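Local coordinates for titin (Homo sapiens, PDB 3LCY), which probably serves as a scaffold of the muscle A-band, where immunoglobulin domains such as this tandem pair are strung along a giant chain that also carries a kinase, at residues R11-K15 and E90-K94; D38-Y42 and T62-T66; G115-T120 and V162-Q167; H171-V177 and A188-I194. One frame throughout, in Å; residues are numbered along the deposited sequence.

How the interactions relate
The tandem illustrates how one immunoglobulin plan is closed by several kinds of contact. Interactions 1 and 2 belong to the first domain, 3 and 4 to the second. Interaction 2 lies across the sandwich core and interaction 1 along its margin; their centres are 10 Å apart, and Met14 CE packs 3.5 Å from Trp41 CZ3. Interactions 3 and 4 are centred 13 Å apart; strand 112-116 of interaction 3 neighbours strand 185-195 of interaction 4 in one sheet, with Gly115 N 3.1 Å from Glu193 O, a probable hydrogen bond. The contacts of the two domains do not touch: the centres of interactions 1 and 3 stand 50 Å apart, nearest atoms about 28 Å.

Interaction 1. Residues R11-K15 and E90-K94; sequences RKEMK and ETSSK
In an I-set immunoglobulin domain the first strand leaves one sheet and crosses to run beside the last strand on the other, and this contact is that crossover. The chain turns its corner at Arg11, where Arg11 and Lys12 face Gln30 in a classic beta bulge, and residues 13-15 then run extended along strand 90-94, with the CA atoms of Lys15 and Ser93 5.3 Å apart. Thr91 comes first (chi1 t): Met14 N donates to Thr91 OG1 (3.0 Å, nearly straight at 165°). Ser92 points away, its hydroxyl bonded to Thr79 of strand 76-83. Ser93, with chi1 p, turns back toward the crossover. Lys94 points outward, but its N bonds the Asp16 side chain, and its backbone bonding with Val17 begins the parallel pairing with strand 17-20. Between the two hydroxyls sits Met14 (chi1 m, chi2 t), buried against Leu27, Cys29 and Cys80; its CB lies 3.4 Å from Thr91 OG1 and 3.5 Å from Ser93 OG. Ser93 OG donates to Lys15 O at 3.0 Å.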
loop_
_atom_site.group_PDB
_atom_site.type_symbol
_atom_site.label_atom_id
_atom_site.label_comp_id
_atom_site.label_asym_id
_atom_site.label_seq_id
_atom_site.Cartn_x
_atom_site.Cartn_y
_atom_site.Cartn_z
ATOM N N ARG A 11 -26.000 13.225 -3.152
ATOM C CA ARG A 11 -26.709 12.840 -4.369
ATOM C C ARG A 11 -26.041 11.594 -4.906
ATOM O O ARG A 11 -26.689 10.627 -5.248
ATOM C CB ARG A 11 -26.672 13.949 -5.400
ATOM C CG ARG A 11 -27.665 15.027 -5.138
ATOM C CD ARG A 11 -29.029 14.603 -5.590
ATOM N NE ARG A 11 -30.060 15.535 -5.166
ATOM C CZ ARG A 11 -30.407 16.623 -5.835
ATOM N NH1 ARG A 11 -29.798 16.948 -6.957
ATOM N NH2 ARG A 11 -31.360 17.397 -5.371
ATOM N N LYS A 12 -24.724 11.637 -4.955
ATOM C CA LYS A 12 -23.903 10.523 -5.353
ATOM C C LYS A 12 -22.834 10.399 -4.291
ATOM O O LYS A 12 -22.106 11.329 -4.034
ATOM C CB LYS A 12 -23.289 10.785 -6.720
ATOM C CG LYS A 12 -22.400 9.688 -7.252
ATOM C CD LYS A 12 -20.931 9.967 -6.971
ATOM C CE LYS A 12 -20.063 8.764 -7.307
ATOM N NZ LYS A 12 -18.645 8.959 -6.954
ATOM N N GLU A 13 -22.766 9.251 -3.648
ATOM C CA GLU A 13 -21.757 9.010 -2.635
ATOM C C GLU A 13 -20.442 8.600 -3.265
ATOM O O GLU A 13 -20.405 8.171 -4.396
ATOM C CB GLU A 13 -22.232 7.950 -1.662
ATOM C CG GLU A 13 -22.372 6.595 -2.256
ATOM C CD GLU A 13 -22.724 5.588 -1.225
ATOM O OE1 GLU A 13 -23.551 5.912 -0.360
ATOM O OE2 GLU A 13 -22.169 4.481 -1.261
ATOM N N MET A 14 -19.363 8.723 -2.520
ATOM C CA MET A 14 -18.063 8.342 -3.029
ATOM C C MET A 14 -17.985 6.859 -3.300
ATOM O O MET A 14 -18.569 6.058 -2.598
ATOM C CB MET A 14 -16.958 8.750 -2.073
ATOM C CG MET A 14 -16.619 10.197 -2.136
ATOM S SD MET A 14 -15.146 10.544 -1.236
ATOM C CE MET A 14 -13.939 10.384 -2.517
ATOM N N LYS A 15 -17.253 6.513 -4.340
ATOM C CA LYS A 15 -17.105 5.144 -4.744
ATOM C C LYS A 15 -15.656 4.758 -4.764
ATOM O O LYS A 15 -14.786 5.586 -4.922
ATOM C CB LYS A 15 -17.657 4.950 -6.149
ATOM C CG LYS A 15 -19.105 5.214 -6.285
ATOM C CD LYS A 15 -19.922 4.191 -5.558
ATOM C CE LYS A 15 -21.363 4.616 -5.524
ATOM N NZ LYS A 15 -22.242 3.525 -5.080
ATOM N N GLU A 90 -20.896 13.363 5.635
ATOM C CA GLU A 90 -19.614 12.729 5.398
ATOM C C GLU A 90 -19.712 11.540 4.441
ATOM O O GLU A 90 -20.678 10.790 4.470
ATOM C CB GLU A 90 -19.024 12.292 6.735
ATOM C CG GLU A 90 -17.964 11.231 6.649
ATOM C CD GLU A 90 -17.534 10.749 8.011
ATOM O OE1 GLU A 90 -17.510 11.564 8.947
ATOM O OE2 GLU A 90 -17.219 9.552 8.144
ATOM N N THR A 91 -18.705 11.375 3.594
ATOM C CA THR A 91 -18.678 10.266 2.649
ATOM C C THR A 91 -17.246 9.810 2.384
ATOM O O THR A 91 -16.348 10.629 2.185
ATOM C CB THR A 91 -19.359 10.635 1.321
ATOM O OG1 THR A 91 -19.115 9.602 0.358
ATOM C CG2 THR A 91 -18.815 11.951 0.793
ATOM N N SER A 92 -17.042 8.498 2.383
ATOM C CA SER A 92 -15.704 7.938 2.238
ATOM C C SER A 92 -15.655 6.787 1.240
ATOM O O SER A 92 -16.638 6.072 1.048
ATOM C CB SER A 92 -15.181 7.466 3.595
ATOM O OG SER A 92 -15.224 8.510 4.550
ATOM N N SER A 93 -14.497 6.619 0.611
ATOM C CA SER A 93 -14.260 5.509 -0.302
ATOM C C SER A 93 -12.764 5.220 -0.340
ATOM O O SER A 93 -11.970 5.978 0.216
ATOM C CB SER A 93 -14.787 5.831 -1.702
ATOM O OG SER A 93 -14.003 6.830 -2.327
ATOM N N LYS A 94 -12.379 4.125 -0.984
ATOM C CA LYS A 94 -10.977 3.725 -1.002
ATOM C C LYS A 94 -10.339 3.820 -2.382
ATOM O O LYS A 94 -11.013 3.701 -3.405
ATOM C CB LYS A 94 -10.813 2.308 -0.453
ATOM C CG LYS A 94 -11.075 2.189 1.035
ATOM C CD LYS A 94 -10.950 0.749 1.495
ATOM C CE LYS A 94 -11.132 0.636 2.998
ATOM N NZ LYS A 94 -11.181 -0.782 3.444
#

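Interaction 2. Residues D38-Y42 and T62-T66; sequences DIKWY and THTLT
The core of a beta-sandwich is made by side chains reaching across from facing sheets, and strands 38-42 and 62-66 of this immunoglobulin fold are a clear case. Their axes lie 9.1 Å apart and cross at -31°, N-to-C directions roughly alike; Ile39 stands over His63 (CA-CA 7.6 Å) and Trp41 over Leu65 (7.7 Å). These four alternate residues point inward, so the gap is bridged by side chains, the Trp41 ring reaching even the backbone of strand 62-66. Ile39, with both chi angles m, lays CD1 on the His63 ring, 3.5 Å from its centroid and 7° off the normal. The imidazole (chi1 -35°, chi2 -64°) keeps this pose through hydrogen bonds of ND1 to Ser58 and NE2 to Ile31 O. Trp41, the core tryptophan of the fold, has chi1 m and chi2 91°. Leu65 (t, p) covers one indole face, its CB 3.4 Å from the six-membered ring centroid and 4° off the normal. At the indole edge, Trp41 CH2 approaches His63 O to 3.6 Å.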
loop_
_atom_site.group_PDB
_atom_site.type_symbol
_atom_site.label_atom_id
_atom_site.label_comp_id
_atom_site.label_asym_id
_atom_site.label_seq_id
_atom_site.Cartn_x
_atom_site.Cartn_y
_atom_site.Cartn_z
ATOM N N ASP A 38 -19.322 23.912 1.925
ATOM C CA ASP A 38 -17.901 24.032 1.876
ATOM C C ASP A 38 -17.277 22.655 2.020
ATOM O O ASP A 38 -17.651 21.908 2.853
ATOM C CB ASP A 38 -17.394 24.948 2.966
ATOM C CG ASP A 38 -17.913 26.356 2.842
ATOM O OD1 ASP A 38 -18.627 26.820 3.759
ATOM O OD2 ASP A 38 -17.596 27.031 1.848
ATOM N N ILE A 39 -16.320 22.351 1.170
ATOM C CA ILE A 39 -15.672 21.073 1.110
ATOM C C ILE A 39 -14.316 20.980 1.772
ATOM O O ILE A 39 -13.491 21.804 1.600
ATOM C CB ILE A 39 -15.520 20.616 -0.358
ATOM C CG1 ILE A 39 -16.856 20.587 -1.074
ATOM C CG2 ILE A 39 -14.851 19.321 -0.450
ATOM C CD1 ILE A 39 -17.916 19.912 -0.389
ATOM N N LYS A 40 -14.139 19.925 2.548
ATOM C CA LYS A 40 -12.887 19.512 3.115
ATOM C C LYS A 40 -12.607 18.038 2.865
ATOM O O LYS A 40 -13.463 17.237 2.954
ATOM C CB LYS A 40 -12.856 19.814 4.591
ATOM C CG LYS A 40 -12.641 21.242 4.917
ATOM C CD LYS A 40 -12.931 21.523 6.353
ATOM C CE LYS A 40 -12.967 23.004 6.669
ATOM N NZ LYS A 40 -12.115 23.794 5.818
ATOM N N TRP A 41 -11.375 17.707 2.540
ATOM C CA TRP A 41 -10.953 16.328 2.332
ATOM C C TRP A 41 -10.068 15.866 3.481
ATOM O O TRP A 41 -9.232 16.622 3.975
ATOM C CB TRP A 41 -10.225 16.190 0.994
ATOM C CG TRP A 41 -11.088 16.534 -0.179
ATOM C CD1 TRP A 41 -11.230 17.759 -0.760
ATOM C CD2 TRP A 41 -11.935 15.639 -0.914
ATOM N NE1 TRP A 41 -12.110 17.685 -1.811
ATOM C CE2 TRP A 41 -12.557 16.397 -1.927
ATOM C CE3 TRP A 41 -12.225 14.276 -0.813
ATOM C CZ2 TRP A 41 -13.454 15.832 -2.835
ATOM C CZ3 TRP A 41 -13.116 13.719 -1.717
ATOM C CH2 TRP A 41 -13.720 14.497 -2.714
ATOM N N TYR A 42 -10.255 14.622 3.906
ATOM C CA TYR A 42 -9.531 14.106 5.061
ATOM C C TYR A 42 -8.790 12.805 4.782
ATOM O O TYR A 42 -9.201 11.999 3.945
ATOM C CB TYR A 42 -10.470 13.949 6.259
ATOM C CG TYR A 42 -10.999 15.267 6.773
ATOM C CD1 TYR A 42 -12.219 15.765 6.339
ATOM C CD2 TYR A 42 -10.269 16.022 7.682
ATOM C CE1 TYR A 42 -12.702 16.974 6.802
ATOM C CE2 TYR A 42 -10.743 17.232 8.150
ATOM C CZ TYR A 42 -11.959 17.703 7.707
ATOM O OH TYR A 42 -12.434 18.906 8.173
ATOM N N THR A 62 -20.644 18.965 -7.432
ATOM C CA THR A 62 -19.778 17.823 -7.625
ATOM C C THR A 62 -18.417 18.126 -7.069
ATOM O O THR A 62 -17.792 19.097 -7.450
ATOM C CB THR A 62 -19.629 17.474 -9.098
ATOM O OG1 THR A 62 -20.917 17.280 -9.665
ATOM C CG2 THR A 62 -18.835 16.206 -9.248
ATOM N N HIS A 63 -17.958 17.282 -6.163
ATOM C CA HIS A 63 -16.672 17.507 -5.540
ATOM C C HIS A 63 -15.699 16.381 -5.821
ATOM O O HIS A 63 -15.938 15.238 -5.486
ATOM C CB HIS A 63 -16.884 17.725 -4.055
ATOM C CG HIS A 63 -18.150 18.453 -3.757
ATOM N ND1 HIS A 63 -18.372 19.746 -4.167
ATOM C CD2 HIS A 63 -19.282 18.060 -3.132
ATOM C CE1 HIS A 63 -19.576 20.124 -3.795
ATOM N NE2 HIS A 63 -20.147 19.122 -3.160
ATOM N N THR A 64 -14.583 16.745 -6.427
ATOM C CA THR A 64 -13.581 15.793 -6.830
ATOM C C THR A 64 -12.222 16.081 -6.243
ATOM O O THR A 64 -11.755 17.195 -6.263
ATOM C CB THR A 64 -13.440 15.743 -8.368
ATOM O OG1 THR A 64 -14.717 15.554 -8.964
ATOM C CG2 THR A 64 -12.555 14.602 -8.782
ATOM N N LEU A 65 -11.597 15.041 -5.722
ATOM C CA LEU A 65 -10.225 15.100 -5.238
ATOM C C LEU A 65 -9.329 14.323 -6.190
ATOM O O LEU A 65 -9.631 13.185 -6.548
ATOM C CB LEU A 65 -10.118 14.515 -3.829
ATOM C CG LEU A 65 -8.694 14.313 -3.300
ATOM C CD1 LEU A 65 -7.980 15.646 -3.150
ATOM C CD2 LEU A 65 -8.696 13.555 -1.980
ATOM N N THR A 66 -8.236 14.936 -6.613
ATOM C CA THR A 66 -7.327 14.269 -7.519
ATOM C C THR A 66 -6.035 13.986 -6.797
ATOM O O THR A 66 -5.389 14.893 -6.294
ATOM C CB THR A 66 -7.013 15.131 -8.746
ATOM O OG1 THR A 66 -8.221 15.421 -9.450
ATOM C CG2 THR A 66 -6.059 14.404 -9.675
#

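Interaction 3. Residues G115-T120 and V162-Q167; sequences GAVGST and VMKNVQ
Val166, with chi1 m, overlaps the turn that follows strand 112-116, bringing CG2 to 3.0 Å from Ala116 O. Here two loops of the second immunoglobulin domain close one end of the sandwich: the turn between strands 112-116 and 121-130, and the link from strand 158-163 to the short helix 168-171, for which Gln167 is the N-cap residue. Beneath them, Val166 also packs on Leu121 and Ile194. The first loop is a type II beta turn from Ala116 to Ser119; Gly118 takes its third position at phi/psi 85/-7, a positive phi that suits glycine. Ala116 O receives Ser119 N at 3.1 Å and Ser119 OG (chi1 p) at 2.7 Å. Asn165 adopts a left-handed conformation (51/60), which helps bend the second loop alongside, its CA 4.4 Å from that of Gly118. Two almost straight backbone bonds join the loops: Gly118 N to Val166 O, 2.9 Å, and Val166 N to Ser119 O, 3.1 Å. Farther along, Thr120 CG2 touches Val162 CG2 at 3.5 Å and Thr120 CA lies 3.2 Å from Met163 O. On the outside a water bridges Thr120 OG1 (2.8 Å) and Asn165 N, which donates to it at 3.2 Å.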
loop_
_atom_site.group_PDB
_atom_site.type_symbol
_atom_site.label_atom_id
_atom_site.label_comp_id
_atom_site.label_asym_id
_atom_site.label_seq_id
_atom_site.Cartn_x
_atom_site.Cartn_y
_atom_site.Cartn_z
ATOM N N GLY A 115 24.911 -14.942 7.743
ATOM C CA GLY A 115 24.315 -15.222 9.034
ATOM C C GLY A 115 25.297 -15.908 9.965
ATOM O O GLY A 115 25.942 -16.864 9.573
ATOM N N ALA A 116 25.418 -15.417 11.194
ATOM C CA ALA A 116 26.328 -16.012 12.168
ATOM C C ALA A 116 25.814 -17.382 12.585
ATOM O O ALA A 116 24.614 -17.575 12.735
ATOM C CB ALA A 116 26.476 -15.114 13.370
ATOM N N VAL A 117 26.715 -18.336 12.777
ATOM C CA VAL A 117 26.283 -19.669 13.161
ATOM C C VAL A 117 25.599 -19.670 14.515
ATOM O O VAL A 117 26.099 -19.107 15.479
ATOM C CB VAL A 117 27.461 -20.660 13.209
ATOM C CG1 VAL A 117 26.953 -22.087 13.258
ATOM C CG2 VAL A 117 28.369 -20.458 12.024
ATOM N N GLY A 118 24.451 -20.326 14.569
ATOM C CA GLY A 118 23.669 -20.444 15.780
ATOM C C GLY A 118 22.746 -19.275 16.041
ATOM O O GLY A 118 21.924 -19.323 16.944
ATOM N N SER A 119 22.861 -18.230 15.236
ATOM C CA SER A 119 22.008 -17.057 15.395
ATOM C C SER A 119 20.822 -17.080 14.438
ATOM O O SER A 119 20.760 -17.900 13.523
ATOM C CB SER A 119 22.812 -15.773 15.184
ATOM O OG SER A 119 23.177 -15.616 13.823
ATOM N N THR A 120 19.885 -16.164 14.657
ATOM C CA THR A 120 18.731 -16.024 13.781
ATOM C C THR A 120 19.065 -15.101 12.618
ATOM O O THR A 120 19.691 -14.059 12.805
ATOM C CB THR A 120 17.519 -15.457 14.536
ATOM O OG1 THR A 120 17.038 -16.431 15.468
ATOM C CG2 THR A 120 16.406 -15.099 13.565
ATOM N N VAL A 162 12.399 -15.231 8.514
ATOM C CA VAL A 162 13.254 -15.442 9.656
ATOM C C VAL A 162 13.699 -16.907 9.878
ATOM O O VAL A 162 12.934 -17.799 9.957
ATOM C CB VAL A 162 12.663 -14.766 10.920
ATOM C CG1 VAL A 162 11.273 -14.976 11.031
ATOM C CG2 VAL A 162 13.277 -15.239 12.105
ATOM N N MET A 163 14.980 -17.122 9.970
ATOM C CA MET A 163 15.485 -18.442 10.138
ATOM C C MET A 163 16.167 -18.578 11.463
ATOM O O MET A 163 17.065 -17.878 11.771
ATOM C CB MET A 163 16.386 -18.800 8.977
ATOM C CG MET A 163 15.610 -19.128 7.737
ATOM S SD MET A 163 16.453 -19.265 6.198
ATOM C CE MET A 163 17.766 -18.164 6.405
ATOM N N LYS A 164 15.706 -19.509 12.259
ATOM C CA LYS A 164 16.252 -19.713 13.570
ATOM C C LYS A 164 17.402 -20.663 13.584
ATOM O O LYS A 164 17.375 -21.637 12.923
ATOM C CB LYS A 164 15.193 -20.246 14.488
ATOM C CG LYS A 164 14.822 -19.291 15.524
ATOM C CD LYS A 164 13.817 -19.826 16.496
ATOM C CE LYS A 164 12.397 -19.489 16.134
ATOM N NZ LYS A 164 11.446 -20.150 17.064
ATOM N N ASN A 165 18.408 -20.380 14.372
ATOM C CA ASN A 165 19.517 -21.277 14.558
ATOM C C ASN A 165 20.166 -21.773 13.317
ATOM O O ASN A 165 20.193 -22.944 13.050
ATOM C CB ASN A 165 19.238 -22.429 15.509
ATOM C CG ASN A 165 20.444 -23.372 15.645
ATOM O OD1 ASN A 165 20.600 -24.287 14.868
ATOM N ND2 ASN A 165 21.286 -23.137 16.617
ATOM N N VAL A 166 20.682 -20.843 12.533
ATOM C CA VAL A 166 21.322 -21.191 11.282
ATOM C C VAL A 166 22.603 -21.997 11.425
ATOM O O VAL A 166 23.432 -21.738 12.292
ATOM C CB VAL A 166 21.603 -19.941 10.439
ATOM C CG1 VAL A 166 20.334 -19.140 10.270
ATOM C CG2 VAL A 166 22.688 -19.105 11.078
ATOM N N GLN A 167 22.740 -22.975 10.544
ATOM C CA GLN A 167 23.900 -23.840 10.484
ATOM C C GLN A 167 24.285 -23.873 9.015
ATOM O O GLN A 167 23.420 -23.837 8.150
ATOM C CB GLN A 167 23.579 -25.228 11.022
ATOM C CG GLN A 167 23.414 -25.264 12.526
ATOM C CD GLN A 167 24.627 -24.721 13.250
ATOM O OE1 GLN A 167 25.739 -24.779 12.741
ATOM N NE2 GLN A 167 24.417 -24.192 14.445
HETATM O O HOH W 1 18.538 -18.380 16.861
#

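Interaction 4. Residues H171-V177 and A188-I194; sequences HAGKYKV and AILDVEI
Tyr175, Val177, Leu190 and Val192 form the apolar centre, lining the inward face of the last beta hairpin of this immunoglobulin domain. Tyr175 (chi1 m, chi2 74°) brings CD1 to 3.5 Å from Val192 CG2, where valine chi1 is t, and Val177 CG1 meets Leu190 CD1 at 3.8 Å. The phenol ends in a tyrosine corner, its OH donating to His171 O at 2.8 Å and so tying strand 173-177 to the helical turn before it. Ala172 CB extends the apolar row to Ile194 CG1, 3.9 Å away. The backbones are antiparallel, with axes 4.5 Å apart at 151°. Gly173 pairs with Val192, Tyr175 with Leu190 and Val177 with Ala188, each a hydrogen-bonded pair with two N-H...O bonds, such as Leu190 N to Tyr175 O at 2.7 Å; Gly173, at phi/psi 125/-172, has a backbone in which a CB would strike the preceding carbonyl. The non-hydrogen-bonded pairs Lys174-Asp191 and Lys176-Ile189 turn to the outer face, where Lys176 makes a cation-pi contact with Phe138 and Lys174 CG rests 3.6 Å from Ile189 CG2. At the polar edge Lys174 stretches past Asp191 (chi1 t), leaving a long salt bridge of 3.7 Å from Lys174 NZ to Asp191 OD1.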
loop_
_atom_site.group_PDB
_atom_site.type_symbol
_atom_site.label_atom_id
_atom_site.label_comp_id
_atom_site.label_asym_id
_atom_site.label_seq_id
_atom_site.Cartn_x
_atom_site.Cartn_y
_atom_site.Cartn_z
ATOM N N HIS A 171 21.395 -24.231 6.312
ATOM C CA HIS A 171 20.874 -22.971 5.828
ATOM C C HIS A 171 21.628 -22.255 4.745
ATOM O O HIS A 171 21.105 -21.400 4.124
ATOM C CB HIS A 171 20.703 -22.029 7.005
ATOM C CG HIS A 171 19.657 -22.455 7.973
ATOM N ND1 HIS A 171 18.371 -22.002 7.909
ATOM C CD2 HIS A 171 19.705 -23.280 9.032
ATOM C CE1 HIS A 171 17.666 -22.539 8.877
ATOM N NE2 HIS A 171 18.454 -23.325 9.565
ATOM N N ALA A 172 22.870 -22.608 4.530
ATOM C CA ALA A 172 23.658 -21.997 3.464
ATOM C C ALA A 172 23.090 -22.357 2.093
ATOM O O ALA A 172 22.414 -23.374 1.943
ATOM C CB ALA A 172 25.115 -22.419 3.567
ATOM N N GLY A 173 23.358 -21.515 1.098
ATOM C CA GLY A 173 22.911 -21.780 -0.257
ATOM C C GLY A 173 22.095 -20.663 -0.881
ATOM O O GLY A 173 21.977 -19.572 -0.320
ATOM N N LYS A 174 21.533 -20.940 -2.054
ATOM C CA LYS A 174 20.738 -19.956 -2.779
ATOM C C LYS A 174 19.280 -19.948 -2.329
ATOM O O LYS A 174 18.682 -21.001 -2.102
ATOM C CB LYS A 174 20.812 -20.208 -4.287
ATOM C CG LYS A 174 21.876 -19.406 -5.021
ATOM C CD LYS A 174 23.255 -20.022 -4.875
ATOM C CE LYS A 174 24.262 -19.325 -5.778
ATOM N NZ LYS A 174 25.618 -19.928 -5.679
ATOM N N TYR A 175 18.719 -18.750 -2.200
ATOM C CA TYR A 175 17.312 -18.582 -1.861
ATOM C C TYR A 175 16.617 -17.765 -2.940
ATOM O O TYR A 175 17.201 -16.830 -3.486
ATOM C CB TYR A 175 17.162 -17.870 -0.516
ATOM C CG TYR A 175 17.476 -18.725 0.689
ATOM C CD1 TYR A 175 18.785 -19.062 1.004
ATOM C CD2 TYR A 175 16.463 -19.181 1.523
ATOM C CE1 TYR A 175 19.076 -19.839 2.110
ATOM C CE2 TYR A 175 16.744 -19.958 2.631
ATOM C CZ TYR A 175 18.053 -20.282 2.920
ATOM O OH TYR A 175 18.337 -21.055 4.022
ATOM N N LYS A 176 15.374 -18.115 -3.251
ATOM C CA LYS A 176 14.594 -17.332 -4.203
ATOM C C LYS A 176 13.330 -16.772 -3.565
ATOM O O LYS A 176 12.524 -17.516 -3.004
ATOM C CB LYS A 176 14.215 -18.155 -5.438
ATOM C CG LYS A 176 13.409 -17.354 -6.459
ATOM C CD LYS A 176 12.510 -18.231 -7.317
ATOM C CE LYS A 176 13.303 -19.040 -8.327
ATOM N NZ LYS A 176 12.403 -19.817 -9.229
ATOM N N VAL A 177 13.163 -15.458 -3.650
ATOM C CA VAL A 177 11.928 -14.819 -3.223
ATOM C C VAL A 177 11.109 -14.450 -4.454
ATOM O O VAL A 177 11.604 -13.783 -5.365
ATOM C CB VAL A 177 12.198 -13.568 -2.369
ATOM C CG1 VAL A 177 13.173 -12.641 -3.078
ATOM C CG2 VAL A 177 10.894 -12.853 -2.058
ATOM N N ALA A 188 13.987 -12.790 -7.112
ATOM C CA ALA A 188 15.374 -12.441 -6.843
ATOM C C ALA A 188 16.061 -13.589 -6.117
ATOM O O ALA A 188 15.438 -14.291 -5.322
ATOM C CB ALA A 188 15.452 -11.166 -6.021
ATOM N N ILE A 189 17.343 -13.784 -6.398
ATOM C CA ILE A 189 18.100 -14.857 -5.767
ATOM C C ILE A 189 19.107 -14.319 -4.755
ATOM O O ILE A 189 19.956 -13.489 -5.082
ATOM C CB ILE A 189 18.817 -15.734 -6.808
ATOM C CG1 ILE A 189 17.795 -16.563 -7.590
ATOM C CG2 ILE A 189 19.832 -16.642 -6.133
ATOM C CD1 ILE A 189 18.411 -17.501 -8.606
ATOM N N LEU A 190 18.999 -14.799 -3.521
ATOM C CA LEU A 190 19.881 -14.367 -2.444
ATOM C C LEU A 190 20.825 -15.495 -2.051
ATOM O O LEU A 190 20.383 -16.583 -1.680
ATOM C CB LEU A 190 19.069 -13.924 -1.224
ATOM C CG LEU A 190 18.071 -12.771 -1.368
ATOM C CD1 LEU A 190 16.898 -13.150 -2.254
ATOM C CD2 LEU A 190 17.573 -12.344 0.001
ATOM N N ASP A 191 22.124 -15.233 -2.135
ATOM C CA ASP A 191 23.122 -16.224 -1.762
ATOM C C ASP A 191 23.450 -16.106 -0.278
ATOM O O ASP A 191 24.021 -15.110 0.163
ATOM C CB ASP A 191 24.391 -16.050 -2.596
ATOM C CG ASP A 191 25.264 -17.285 -2.587
ATOM O OD1 ASP A 191 24.712 -18.401 -2.469
ATOM O OD2 ASP A 191 26.499 -17.143 -2.700
ATOM N N VAL A 192 23.083 -17.125 0.491
ATOM C CA VAL A 192 23.292 -17.104 1.934
ATOM C C VAL A 192 24.518 -17.909 2.353
ATOM O O VAL A 192 24.699 -19.052 1.935
ATOM C CB VAL A 192 22.060 -17.635 2.692
ATOM C CG1 VAL A 192 22.383 -17.825 4.162
ATOM C CG2 VAL A 192 20.881 -16.688 2.519
ATOM N N GLU A 193 25.356 -17.313 3.190
ATOM C CA GLU A 193 26.560 -17.964 3.673
ATOM C C GLU A 193 26.559 -17.950 5.198
ATOM O O GLU A 193 26.197 -16.952 5.805
ATOM C CB GLU A 193 27.793 -17.239 3.140
ATOM C CG GLU A 193 29.041 -18.092 3.074
ATOM C CD GLU A 193 29.071 -19.002 1.863
ATOM O OE1 GLU A 193 29.297 -20.213 2.035
ATOM O OE2 GLU A 193 28.870 -18.509 0.740
ATOM N N ILE A 194 26.960 -19.055 5.818
ATOM C CA ILE A 194 26.989 -19.134 7.276
ATOM C C ILE A 194 28.420 -19.072 7.805
ATOM O O ILE A 194 29.272 -19.849 7.399
ATOM C CB ILE A 194 26.315 -20.416 7.781
ATOM C CG1 ILE A 194 24.988 -20.636 7.061
ATOM C CG2 ILE A 194 26.099 -20.347 9.278
ATOM C CD1 ILE A 194 24.007 -19.510 7.237
#